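Fibrinogen alpha subunit (Gallus gallus, PDB 1M1J) is cleaved by thrombin and then probably polymerises with the beta and gamma chains into the insoluble fibrin matrix of blood clots. Local coordinates at residues D[136-141]-D[184-189]. Sequence-based numbering, arbitrary orientation.
Sequences ALQNSI and KHLTQA
On the helix whose Leu-186 and Ala-189 meet Gln-138, Lys-184 O accepts two hydrogen bonds: the helical one from Gln-188 N, and one of 2.7 Å from Thr-187 OG1. Both donors come from the same face of the carbonyl plane, the hydroxyl 39° out of it. Across the contact the polar fit is looser. Gln-138 is the bridging side chain, with CG anti to its backbone N (chi1 -173°) and the chain extended beyond, which carries the amide over to the backbone of the other helix. There NE2 of Gln-138 lies 3.0 Å from Leu-186 O, but at too poor an angle for a hydrogen bond. On the other branch, OE1 of Gln-138 is 3.5 Å from Ala-189 CB and sits beside the carbonyl group of Ala-189, about as far from C as from O; the two oxygens are both acceptors and cannot bond. The aliphatic part of the glutamine runs past Leu-186 in the opposite sense, CG of Gln-138 being 3.9 Å from CD1 of Leu-186. That same methyl, CD1 of Leu-186, meets CG2 of Ile-141 at 3.7 Å, the beta-branch methyl that stands anti to the isoleucine's backbone N. The segment axes come within 11.0 Å at 161°, nearly antiparallel, as befits helix 178-191 running back along helix 82-160. In the sequence linking the two helices, Cys-162 and Cys-166 form disulfides with the gamma and beta chains respectively. The arrangement is consistent with the returning alpha chain adding a fourth strand to the three-chain coiled coil of fibrinogen. With no hydrogen bond between the two segments, the direct contact is mainly apolar, Leu-186 against Ile-141 and the glutamine stem; apolar side chains of a neighbouring chain complete the packing on Ile-141, Leu-186 and Ala-189, and the amide probably contributes little directed bonding.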
# COMPACT_ATOMS: atom_id res chain seq x y z
N ALA D 136 16.90 -115.08 48.46
CA ALA D 136 16.63 -116.46 48.08
C ALA D 136 17.43 -117.35 49.03
O ALA D 136 16.91 -118.33 49.57
CB ALA D 136 17.06 -116.71 46.65
N LEU D 137 18.69 -116.97 49.23
CA LEU D 137 19.60 -117.69 50.11
C LEU D 137 19.02 -117.76 51.52
O LEU D 137 18.96 -118.84 52.12
CB LEU D 137 20.96 -117.01 50.15
CG LEU D 137 22.12 -117.74 50.85
CD1 LEU D 137 22.33 -119.11 50.20
CD2 LEU D 137 23.38 -116.92 50.73
N GLN D 138 18.58 -116.63 52.06
CA GLN D 138 18.02 -116.65 53.40
C GLN D 138 16.87 -117.63 53.50
O GLN D 138 16.59 -118.18 54.57
CB GLN D 138 17.53 -115.28 53.86
CG GLN D 138 17.12 -115.32 55.32
CD GLN D 138 16.62 -114.01 55.87
OE1 GLN D 138 17.28 -112.98 55.76
NE2 GLN D 138 15.45 -114.05 56.49
N ASN D 139 16.18 -117.85 52.38
CA ASN D 139 15.05 -118.77 52.39
C ASN D 139 15.52 -120.21 52.48
O ASN D 139 15.07 -120.96 53.34
CB ASN D 139 14.18 -118.58 51.14
CG ASN D 139 13.44 -117.25 51.13
OD1 ASN D 139 13.01 -116.76 52.18
ND2 ASN D 139 13.27 -116.68 49.95
N SER D 140 16.44 -120.58 51.59
CA SER D 140 16.98 -121.93 51.56
C SER D 140 17.55 -122.28 52.94
O SER D 140 17.35 -123.38 53.45
CB SER D 140 18.06 -122.03 50.48
OG SER D 140 18.26 -123.37 50.07
N ILE D 141 18.25 -121.32 53.54
CA ILE D 141 18.83 -121.51 54.86
C ILE D 141 17.73 -121.69 55.90
O ILE D 141 17.88 -122.44 56.87
CB ILE D 141 19.68 -120.28 55.26
CG1 ILE D 141 20.99 -120.27 54.46
CG2 ILE D 141 19.95 -120.29 56.75
CD1 ILE D 141 21.83 -119.04 54.71
N LYS D 184 16.98 -116.62 65.69
CA LYS D 184 17.04 -115.25 66.13
C LYS D 184 17.73 -114.44 65.03
O LYS D 184 17.29 -113.36 64.66
CB LYS D 184 17.82 -115.15 67.44
CG LYS D 184 17.49 -113.92 68.27
CD LYS D 184 18.19 -113.98 69.63
CE LYS D 184 17.88 -115.28 70.37
NZ LYS D 184 16.42 -115.54 70.50
N HIS D 185 18.82 -115.00 64.50
CA HIS D 185 19.57 -114.34 63.43
C HIS D 185 18.77 -114.25 62.13
O HIS D 185 18.70 -113.19 61.53
CB HIS D 185 20.88 -115.08 63.15
CG HIS D 185 21.92 -114.88 64.21
ND1 HIS D 185 22.26 -113.64 64.69
CD2 HIS D 185 22.73 -115.77 64.84
CE1 HIS D 185 23.23 -113.77 65.58
NE2 HIS D 185 23.53 -115.05 65.69
N LEU D 186 18.19 -115.36 61.70
CA LEU D 186 17.41 -115.38 60.47
C LEU D 186 16.39 -114.24 60.43
O LEU D 186 16.21 -113.60 59.39
CB LEU D 186 16.67 -116.71 60.31
CG LEU D 186 17.44 -117.92 59.78
CD1 LEU D 186 17.87 -117.69 58.34
CD2 LEU D 186 18.64 -118.16 60.66
N THR D 187 15.73 -113.99 61.55
CA THR D 187 14.74 -112.92 61.61
C THR D 187 15.45 -111.57 61.59
O THR D 187 15.02 -110.63 60.92
CB THR D 187 13.87 -113.02 62.88
OG1 THR D 187 14.71 -112.97 64.05
CG2 THR D 187 13.07 -114.32 62.88
N GLN D 188 16.55 -111.49 62.34
CA GLN D 188 17.35 -110.28 62.43
C GLN D 188 17.88 -109.86 61.05
O GLN D 188 18.09 -108.68 60.79
CB GLN D 188 18.52 -110.53 63.38
CG GLN D 188 19.53 -109.41 63.50
CD GLN D 188 20.71 -109.82 64.37
OE1 GLN D 188 20.56 -110.15 65.54
NE2 GLN D 188 21.91 -109.81 63.78
N ALA D 189 18.10 -110.84 60.17
CA ALA D 189 18.59 -110.57 58.83
C ALA D 189 17.44 -110.27 57.89
O ALA D 189 17.62 -109.68 56.83
CB ALA D 189 19.37 -111.76 58.31